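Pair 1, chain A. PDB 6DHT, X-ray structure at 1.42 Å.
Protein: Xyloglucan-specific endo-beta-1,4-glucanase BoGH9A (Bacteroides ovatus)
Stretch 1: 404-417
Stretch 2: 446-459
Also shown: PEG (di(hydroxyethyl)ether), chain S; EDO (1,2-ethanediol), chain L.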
# COMPACT_ATOMS: atom_id res chain seq x y z
N LEU A 404 13.48 16.55 -10.61
CA LEU A 404 12.62 15.79 -9.70
C LEU A 404 13.47 14.86 -8.85
O LEU A 404 13.18 14.67 -7.65
CB LEU A 404 11.62 14.96 -10.50
CG LEU A 404 10.63 15.71 -11.39
CD1 LEU A 404 9.80 14.76 -12.24
CD2 LEU A 404 9.72 16.59 -10.57
N LYS A 405 14.52 14.30 -9.42
CA LYS A 405 15.47 13.49 -8.67
C LYS A 405 16.08 14.32 -7.55
O LYS A 405 16.16 13.86 -6.40
CB LYS A 405 16.58 12.97 -9.58
CG LYS A 405 17.73 12.27 -8.87
CD LYS A 405 18.68 11.66 -9.88
CE LYS A 405 20.00 11.27 -9.23
NZ LYS A 405 20.96 10.75 -10.23
N THR A 406 16.50 15.54 -7.85
CA THR A 406 17.05 16.43 -6.84
C THR A 406 16.08 16.59 -5.66
O THR A 406 16.50 16.53 -4.50
CB THR A 406 17.39 17.80 -7.45
OG1 THR A 406 18.42 17.60 -8.42
CG2 THR A 406 17.90 18.78 -6.41
N GLU A 407 14.80 16.77 -5.94
CA GLU A 407 13.81 16.94 -4.89
C GLU A 407 13.62 15.66 -4.10
O GLU A 407 13.52 15.70 -2.87
CB GLU A 407 12.48 17.44 -5.43
CG GLU A 407 12.52 18.90 -5.91
CD GLU A 407 13.15 19.86 -4.89
OE1 GLU A 407 12.77 19.80 -3.69
OE2 GLU A 407 14.04 20.65 -5.27
N LEU A 408 13.65 14.51 -4.77
CA LEU A 408 13.54 13.24 -4.05
C LEU A 408 14.71 13.08 -3.07
O LEU A 408 14.53 12.64 -1.91
CB LEU A 408 13.53 12.07 -5.01
CG LEU A 408 13.69 10.66 -4.42
CD1 LEU A 408 12.55 10.29 -3.55
CD2 LEU A 408 13.88 9.65 -5.51
N LEU A 409 15.90 13.46 -3.49
CA LEU A 409 17.09 13.28 -2.66
C LEU A 409 17.11 14.26 -1.50
O LEU A 409 17.63 13.93 -0.42
CB LEU A 409 18.34 13.42 -3.50
CG LEU A 409 18.44 12.31 -4.55
CD1 LEU A 409 19.75 12.47 -5.31
CD2 LEU A 409 18.35 10.91 -3.96
N LYS A 410 16.57 15.45 -1.71
CA LYS A 410 16.46 16.44 -0.64
C LYS A 410 15.55 15.91 0.45
O LYS A 410 15.83 16.05 1.64
CB LYS A 410 15.89 17.75 -1.18
CG LYS A 410 16.89 18.63 -1.88
CD LYS A 410 16.26 19.98 -2.18
CE LYS A 410 17.13 20.80 -3.11
NZ LYS A 410 16.41 21.99 -3.67
N TYR A 411 14.42 15.33 0.03
CA TYR A 411 13.48 14.71 0.94
C TYR A 411 14.16 13.57 1.69
O TYR A 411 14.04 13.50 2.92
CB TYR A 411 12.24 14.21 0.18
CG TYR A 411 11.40 13.19 0.90
CD1 TYR A 411 11.68 11.85 0.77
CD2 TYR A 411 10.33 13.57 1.66
CE1 TYR A 411 10.91 10.90 1.42
CE2 TYR A 411 9.55 12.64 2.31
CZ TYR A 411 9.86 11.30 2.17
OH TYR A 411 9.08 10.37 2.83
N ALA A 412 14.86 12.70 0.97
CA ALA A 412 15.46 11.50 1.55
C ALA A 412 16.53 11.87 2.57
O ALA A 412 16.61 11.27 3.64
CB ALA A 412 16.06 10.62 0.48
N ASP A 413 17.35 12.85 2.25
CA ASP A 413 18.41 13.26 3.17
C ASP A 413 17.82 13.77 4.46
O ASP A 413 18.36 13.50 5.54
CB ASP A 413 19.30 14.33 2.53
CG ASP A 413 20.11 13.80 1.38
OD1 ASP A 413 20.25 12.57 1.24
OD2 ASP A 413 20.64 14.62 0.59
N LYS A 414 16.71 14.49 4.38
CA LYS A 414 16.06 15.03 5.57
C LYS A 414 15.47 13.90 6.42
O LYS A 414 15.59 13.89 7.64
CB LYS A 414 14.99 16.04 5.17
CG LYS A 414 14.60 17.02 6.27
CD LYS A 414 13.58 18.06 5.78
CE LYS A 414 14.13 18.92 4.63
NZ LYS A 414 15.41 19.60 4.99
N VAL A 415 14.85 12.93 5.76
CA VAL A 415 14.21 11.81 6.45
C VAL A 415 15.22 10.99 7.25
O VAL A 415 14.89 10.53 8.35
CB VAL A 415 13.47 10.90 5.42
CG1 VAL A 415 13.22 9.49 5.97
CG2 VAL A 415 12.19 11.54 4.96
N ILE A 416 16.42 10.79 6.73
CA ILE A 416 17.37 9.86 7.35
C ILE A 416 18.25 10.54 8.39
O ILE A 416 19.00 9.88 9.12
CB ILE A 416 18.27 9.13 6.34
CG1 ILE A 416 19.20 10.10 5.59
CG2 ILE A 416 17.42 8.33 5.34
CD1 ILE A 416 20.28 9.42 4.82
N GLU A 417 18.11 11.85 8.50
CA GLU A 417 18.95 12.61 9.43
C GLU A 417 18.69 12.12 10.85
O GLU A 417 17.57 12.19 11.34
CB GLU A 417 18.63 14.10 9.31
CG GLU A 417 19.71 15.01 9.84
CD GLU A 417 19.57 16.43 9.32
OE1 GLU A 417 18.46 17.00 9.40
OE2 GLU A 417 20.57 16.97 8.80
N ASN A 446 5.47 4.26 3.11
CA ASN A 446 5.69 5.08 1.91
C ASN A 446 6.94 5.95 2.03
O ASN A 446 7.55 6.31 1.02
CB ASN A 446 4.43 5.87 1.53
CG ASN A 446 3.40 4.98 0.94
OD1 ASN A 446 3.70 3.85 0.55
ND2 ASN A 446 2.16 5.43 0.92
N GLN A 447 7.36 6.24 3.25
CA GLN A 447 8.70 6.81 3.45
C GLN A 447 9.77 5.80 3.01
O GLN A 447 10.72 6.15 2.30
CB GLN A 447 8.88 7.17 4.92
CG GLN A 447 10.14 7.86 5.30
CD GLN A 447 10.11 8.17 6.78
OE1 GLN A 447 10.54 7.36 7.59
NE2 GLN A 447 9.50 9.28 7.13
N GLY A 448 9.59 4.55 3.42
CA GLY A 448 10.44 3.46 2.95
C GLY A 448 10.50 3.33 1.44
O GLY A 448 11.57 3.17 0.88
N VAL A 449 9.34 3.37 0.79
CA VAL A 449 9.27 3.28 -0.67
C VAL A 449 10.09 4.44 -1.28
O VAL A 449 10.84 4.24 -2.24
CB VAL A 449 7.81 3.33 -1.16
CG1 VAL A 449 7.75 3.43 -2.69
CG2 VAL A 449 7.05 2.10 -0.73
N SER A 450 9.90 5.64 -0.75
CA SER A 450 10.62 6.83 -1.21
C SER A 450 12.14 6.65 -1.07
O SER A 450 12.92 6.98 -1.99
CB SER A 450 10.14 8.07 -0.48
OG SER A 450 8.75 8.24 -0.62
N LEU A 451 12.57 6.11 0.07
CA LEU A 451 14.00 5.84 0.28
C LEU A 451 14.53 4.79 -0.67
O LEU A 451 15.67 4.89 -1.15
CB LEU A 451 14.21 5.40 1.74
CG LEU A 451 14.03 6.53 2.75
CD1 LEU A 451 13.92 5.98 4.16
CD2 LEU A 451 15.19 7.53 2.65
N MET A 452 13.74 3.77 -0.96
CA MET A 452 14.13 2.76 -1.92
C MET A 452 14.33 3.41 -3.31
O MET A 452 15.31 3.12 -4.01
CB MET A 452 13.06 1.65 -1.90
CG MET A 452 13.30 0.47 -2.81
SD MET A 452 12.94 0.76 -4.55
CE MET A 452 11.16 1.05 -4.46
N TYR A 453 13.42 4.29 -3.71
CA TYR A 453 13.62 5.01 -4.97
C TYR A 453 14.88 5.87 -4.92
O TYR A 453 15.61 5.96 -5.90
CB TYR A 453 12.43 5.91 -5.30
CG TYR A 453 11.34 5.24 -6.10
CD1 TYR A 453 11.41 5.16 -7.48
CD2 TYR A 453 10.26 4.64 -5.47
CE1 TYR A 453 10.41 4.53 -8.22
CE2 TYR A 453 9.26 4.01 -6.18
CZ TYR A 453 9.35 3.95 -7.56
OH TYR A 453 8.36 3.32 -8.30
N ALA A 454 15.15 6.53 -3.80
CA ALA A 454 16.39 7.32 -3.71
C ALA A 454 17.65 6.45 -3.88
O ALA A 454 18.62 6.88 -4.55
CB ALA A 454 16.44 8.07 -2.39
N TYR A 455 17.64 5.24 -3.34
CA TYR A 455 18.71 4.27 -3.57
C TYR A 455 18.82 3.97 -5.08
O TYR A 455 19.91 4.03 -5.66
CB TYR A 455 18.47 2.97 -2.80
CG TYR A 455 19.39 1.86 -3.22
CD1 TYR A 455 20.73 1.87 -2.86
CD2 TYR A 455 18.93 0.82 -4.01
CE1 TYR A 455 21.57 0.86 -3.27
CE2 TYR A 455 19.76 -0.19 -4.42
CZ TYR A 455 21.09 -0.17 -4.04
OH TYR A 455 21.96 -1.17 -4.45
N LEU A 456 17.70 3.67 -5.72
CA LEU A 456 17.73 3.32 -7.13
C LEU A 456 18.29 4.45 -7.99
O LEU A 456 18.96 4.19 -9.00
CB LEU A 456 16.32 2.93 -7.63
CG LEU A 456 15.77 1.61 -7.08
CD1 LEU A 456 14.42 1.36 -7.75
CD2 LEU A 456 16.68 0.45 -7.29
N GLN A 457 18.07 5.69 -7.59
CA GLN A 457 18.51 6.85 -8.37
C GLN A 457 19.98 7.21 -8.14
O GLN A 457 20.56 7.97 -8.93
CB GLN A 457 17.64 8.05 -8.03
CG GLN A 457 16.18 7.92 -8.52
CD GLN A 457 16.09 7.85 -10.04
OE1 GLN A 457 16.58 8.74 -10.71
NE2 GLN A 457 15.51 6.79 -10.57
N THR A 458 20.60 6.65 -7.10
CA THR A 458 21.96 7.08 -6.68
C THR A 458 22.94 5.95 -6.43
O THR A 458 24.16 6.16 -6.55
CB THR A 458 21.92 7.90 -5.38
OG1 THR A 458 21.40 7.10 -4.29
CG2 THR A 458 21.09 9.17 -5.55
N GLY A 459 22.45 4.76 -6.08
CA GLY A 459 23.33 3.68 -5.66
C GLY A 459 23.88 3.86 -4.25
O GLY A 459 24.76 3.09 -3.83
C1 PEG S . 5.64 11.59 5.02
O1 PEG S . 4.64 10.71 4.52
C2 PEG S . 7.02 11.19 4.42
O2 PEG S . 8.15 11.28 5.32
C3 PEG S . 8.32 12.43 6.20
C4 PEG S . 8.36 13.78 5.48
O4 PEG S . 9.68 14.26 5.39
C1 EDO L . 16.90 11.51 -13.58
O1 EDO L . 17.25 11.86 -14.93
C2 EDO L . 16.45 10.06 -13.53
O2 EDO L . 17.61 9.21 -13.58
O HOH W 1 19.69 8.81 -11.87

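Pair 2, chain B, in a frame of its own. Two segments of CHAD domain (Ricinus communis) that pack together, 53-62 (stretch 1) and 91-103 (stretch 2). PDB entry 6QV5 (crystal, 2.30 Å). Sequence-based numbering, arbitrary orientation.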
# COMPACT_ATOMS: atom_id res chain seq x y z
N ASP B 53 -0.35 13.99 -12.12
CA ASP B 53 -0.48 14.31 -10.69
C ASP B 53 -0.03 13.09 -9.85
O ASP B 53 -0.56 12.00 -10.05
CB ASP B 53 -1.93 14.71 -10.35
CG ASP B 53 -2.14 15.41 -9.02
OD1 ASP B 53 -1.64 14.90 -7.99
OD2 ASP B 53 -2.84 16.44 -9.00
N PRO B 54 0.96 13.26 -8.94
CA PRO B 54 1.42 12.10 -8.15
C PRO B 54 0.41 11.56 -7.13
O PRO B 54 0.40 10.36 -6.88
CB PRO B 54 2.70 12.61 -7.48
CG PRO B 54 2.52 14.08 -7.40
CD PRO B 54 1.72 14.48 -8.60
N GLU B 55 -0.43 12.45 -6.56
CA GLU B 55 -1.44 12.10 -5.55
C GLU B 55 -2.56 11.21 -6.11
O GLU B 55 -3.00 10.29 -5.41
CB GLU B 55 -1.99 13.37 -4.86
CG GLU B 55 -2.89 13.12 -3.65
CD GLU B 55 -2.35 12.27 -2.51
OE1 GLU B 55 -1.14 12.35 -2.22
OE2 GLU B 55 -3.16 11.53 -1.90
N THR B 56 -3.01 11.47 -7.35
CA THR B 56 -4.06 10.70 -8.04
C THR B 56 -3.58 9.26 -8.26
O THR B 56 -4.35 8.32 -8.04
CB THR B 56 -4.48 11.38 -9.35
OG1 THR B 56 -3.37 11.42 -10.24
CG2 THR B 56 -5.03 12.79 -9.13
N LEU B 57 -2.30 9.10 -8.66
CA LEU B 57 -1.64 7.81 -8.86
C LEU B 57 -1.43 7.11 -7.51
O LEU B 57 -1.64 5.90 -7.40
CB LEU B 57 -0.31 8.01 -9.61
CG LEU B 57 0.64 6.80 -9.76
CD1 LEU B 57 0.08 5.75 -10.71
CD2 LEU B 57 2.00 7.25 -10.24
N HIS B 58 -1.03 7.89 -6.47
CA HIS B 58 -0.82 7.40 -5.10
C HIS B 58 -2.12 6.82 -4.55
O HIS B 58 -2.11 5.69 -4.05
CB HIS B 58 -0.27 8.52 -4.20
CG HIS B 58 -0.06 8.14 -2.76
ND1 HIS B 58 -0.28 9.05 -1.74
CD2 HIS B 58 0.34 6.96 -2.22
CE1 HIS B 58 -0.00 8.40 -0.62
NE2 HIS B 58 0.36 7.14 -0.86
N GLN B 59 -3.24 7.56 -4.68
CA GLN B 59 -4.56 7.12 -4.23
C GLN B 59 -5.05 5.87 -4.95
O GLN B 59 -5.65 5.01 -4.31
CB GLN B 59 -5.59 8.26 -4.32
CG GLN B 59 -5.43 9.34 -3.24
CD GLN B 59 -5.41 8.79 -1.83
OE1 GLN B 59 -6.29 8.04 -1.40
NE2 GLN B 59 -4.39 9.15 -1.07
N MET B 60 -4.76 5.74 -6.26
CA MET B 60 -5.15 4.56 -7.05
C MET B 60 -4.34 3.33 -6.63
O MET B 60 -4.91 2.24 -6.53
CB MET B 60 -5.04 4.82 -8.56
CG MET B 60 -5.92 3.89 -9.37
SD MET B 60 -5.73 4.07 -11.16
CE MET B 60 -7.03 3.04 -11.70
N ARG B 61 -3.03 3.51 -6.38
CA ARG B 61 -2.11 2.46 -5.93
C ARG B 61 -2.53 1.94 -4.55
O ARG B 61 -2.55 0.72 -4.34
CB ARG B 61 -0.65 2.95 -5.93
CG ARG B 61 0.40 1.91 -5.48
CD ARG B 61 0.51 0.76 -6.46
NE ARG B 61 1.22 -0.39 -5.89
CZ ARG B 61 0.63 -1.50 -5.46
NH1 ARG B 61 -0.69 -1.63 -5.52
NH2 ARG B 61 1.36 -2.49 -4.96
N VAL B 62 -2.89 2.86 -3.63
CA VAL B 62 -3.36 2.56 -2.27
C VAL B 62 -4.67 1.76 -2.34
O VAL B 62 -4.83 0.78 -1.61
CB VAL B 62 -3.45 3.84 -1.38
CG1 VAL B 62 -4.28 3.61 -0.12
CG2 VAL B 62 -2.06 4.34 -1.01
N LEU B 91 -2.00 -5.29 -12.25
CA LEU B 91 -2.43 -3.91 -12.01
C LEU B 91 -1.59 -3.24 -10.91
O LEU B 91 -1.24 -2.07 -11.04
CB LEU B 91 -3.94 -3.88 -11.67
CG LEU B 91 -4.59 -2.52 -11.35
CD1 LEU B 91 -4.53 -1.58 -12.55
CD2 LEU B 91 -6.02 -2.70 -10.91
N GLY B 92 -1.26 -4.01 -9.87
CA GLY B 92 -0.44 -3.56 -8.75
C GLY B 92 0.99 -3.26 -9.17
O GLY B 92 1.59 -2.30 -8.69
N THR B 93 1.54 -4.09 -10.09
CA THR B 93 2.89 -3.95 -10.64
C THR B 93 2.97 -2.74 -11.59
O THR B 93 3.95 -2.00 -11.54
CB THR B 93 3.32 -5.28 -11.30
OG1 THR B 93 3.25 -6.33 -10.33
CG2 THR B 93 4.73 -5.23 -11.89
N GLU B 94 1.93 -2.54 -12.44
CA GLU B 94 1.87 -1.43 -13.39
C GLU B 94 1.80 -0.06 -12.70
O GLU B 94 2.56 0.83 -13.06
CB GLU B 94 0.72 -1.60 -14.40
CG GLU B 94 0.91 -2.73 -15.41
CD GLU B 94 2.18 -2.71 -16.24
OE1 GLU B 94 2.43 -1.69 -16.93
OE2 GLU B 94 2.93 -3.71 -16.20
N LEU B 95 0.90 0.08 -11.71
CA LEU B 95 0.75 1.33 -10.95
C LEU B 95 1.89 1.51 -9.95
O LEU B 95 2.28 2.65 -9.67
CB LEU B 95 -0.61 1.38 -10.21
CG LEU B 95 -1.88 1.41 -11.08
CD1 LEU B 95 -3.11 1.16 -10.22
CD2 LEU B 95 -2.04 2.73 -11.82
N GLY B 96 2.41 0.40 -9.43
CA GLY B 96 3.51 0.35 -8.47
C GLY B 96 4.81 0.87 -9.04
O GLY B 96 5.51 1.63 -8.36
N ALA B 97 5.14 0.48 -10.29
CA ALA B 97 6.34 0.91 -11.01
C ALA B 97 6.31 2.43 -11.24
O ALA B 97 7.33 3.09 -11.08
CB ALA B 97 6.45 0.18 -12.34
N ALA B 98 5.12 2.97 -11.59
CA ALA B 98 4.92 4.41 -11.81
C ALA B 98 5.02 5.18 -10.49
O ALA B 98 5.59 6.27 -10.47
CB ALA B 98 3.57 4.65 -12.47
N ARG B 99 4.51 4.59 -9.39
CA ARG B 99 4.55 5.16 -8.04
C ARG B 99 5.99 5.19 -7.50
O ARG B 99 6.41 6.23 -6.99
CB ARG B 99 3.60 4.40 -7.08
CG ARG B 99 3.60 4.85 -5.62
CD ARG B 99 3.06 6.26 -5.41
NE ARG B 99 3.23 6.70 -4.02
CZ ARG B 99 3.28 7.98 -3.64
NH1 ARG B 99 3.17 8.95 -4.54
NH2 ARG B 99 3.44 8.29 -2.36
N ASP B 100 6.74 4.07 -7.65
CA ASP B 100 8.14 3.93 -7.22
C ASP B 100 9.03 5.03 -7.79
O ASP B 100 9.84 5.60 -7.05
CB ASP B 100 8.69 2.54 -7.62
CG ASP B 100 8.23 1.37 -6.77
OD1 ASP B 100 7.51 1.59 -5.77
OD2 ASP B 100 8.59 0.22 -7.11
N TRP B 101 8.88 5.34 -9.09
CA TRP B 101 9.65 6.39 -9.77
C TRP B 101 9.22 7.80 -9.36
O TRP B 101 10.04 8.71 -9.40
CB TRP B 101 9.63 6.20 -11.29
CG TRP B 101 10.57 5.12 -11.74
CD1 TRP B 101 10.27 3.80 -11.91
CD2 TRP B 101 11.97 5.25 -11.98
NE1 TRP B 101 11.40 3.10 -12.29
CE2 TRP B 101 12.46 3.97 -12.33
CE3 TRP B 101 12.87 6.33 -11.97
CZ2 TRP B 101 13.80 3.75 -12.67
CZ3 TRP B 101 14.20 6.11 -12.30
CH2 TRP B 101 14.65 4.83 -12.65
N ASP B 102 7.94 7.97 -8.96
CA ASP B 102 7.42 9.26 -8.51
C ASP B 102 7.90 9.59 -7.09
O ASP B 102 8.14 10.76 -6.80
CB ASP B 102 5.88 9.28 -8.58
CG ASP B 102 5.29 10.34 -9.52
OD1 ASP B 102 6.07 11.14 -10.08
OD2 ASP B 102 4.05 10.36 -9.68
N VAL B 103 8.04 8.56 -6.22
CA VAL B 103 8.53 8.69 -4.84
C VAL B 103 10.01 9.09 -4.88
O VAL B 103 10.41 10.01 -4.17
CB VAL B 103 8.27 7.40 -3.99
CG1 VAL B 103 8.99 7.45 -2.64
CG2 VAL B 103 6.78 7.16 -3.79
O HOH W 2 2.72 9.01 -7.32

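Both pairs cross two helices obliquely with N-to-C directions more opposed than aligned, at 123° in pair 1 and 143° in pair 2, with the same negative sign of the crossing angle. The axes approach to 9.6 Å in pair 1 and 9.5 Å in pair 2. Despite that 20° difference, N, CA and C of 14 central residues superpose with an RMSD of 0.6 Å, and the buried areas are nearly equal, 603 and 593 Å².

The best match is L408(A) with L57(B): the CA atoms fall 0.1 Å apart and the side-chain centres 0.2 Å. Both leucines adopt chi1 t and chi2 p, and each is a knob in a four-residue hole. L408(A) sits among S450(A), Y453(A), A454(A) and Q457(A), L57(B) among the matched residues L95(B), A98(B), R99(B) and D102(B). The hole thus falls in the same place while its lining differs. Against Y453(A), L408(A) CD2 lies 4.0 Å from CB; against the smaller A98(B), L57(B) CD2 lies 3.8 Å from CB. The tyrosine contributes its CB there, because the end of its side chain leads away.

At S450(A) and L95(B) the filling differs. S450(A) OG donates to N446(A) O at 2.8 Å, satisfying the hydroxyl within its own helix, while its CB meets Y411(A) CE1 at 3.5 Å. L95(B) instead makes apolar contacts, its CD2 lying 3.9 Å from L57(B) CD1 and 4.0 Å from SD of M60(B), the counterpart of Y411(A).

Next to the knob, A454(A) and R99(B) match to 0.2 Å at CA, but their side-chain centres lie 3.5 Å apart. A454(A) keeps the contact short and apolar: its CB is 3.8 Å from L409(A) CD2 and 3.9 Å from A412(A) CB. R99(B) reaches across, and its guanidinium lies flat on H58(B), the match of L409(A), with centres 3.8 Å apart and planes at 17°. A leucine-alanine contact in one pair is a cation-ring stack in the other.

Bulk changes sides at A412(A) and R61(B). In pair 1 the small alanine receives L451(A), whose CD2 lies 3.9 Å from A412(A) CB. In pair 2 the long R61(B) runs over G96(B), which matches L451(A): R61(B) NE is 3.5 Å from G96(B) CA. An ideal CB on G96(B) would be 3.3 Å from that NE, so the absent side chain leaves space for the arginine.

K405(A) and P54(B) face Q457(A) and D102(B), the latter two with side-chain centres 1.1 Å apart. K405(A) NZ donates to Q457(A) O at 3.1 Å, the one direct hydrogen bond across either pair. P54(B) has no such reach; its CB lies 3.4 Å from D102(B) OD2, and the polar bridge between these positions runs through water 2 alone, which donates to P54(B) O at 2.7 Å and to D102(B) OD2 at 3.0 Å and accepts from R99(B) NH1 at 2.8 Å. Pair 1 has a water here too, alongside its direct bond: water 1 accepts from K405(A) NZ at 2.8 Å and donates weakly to Q457(A) OE1 at 3.3 Å.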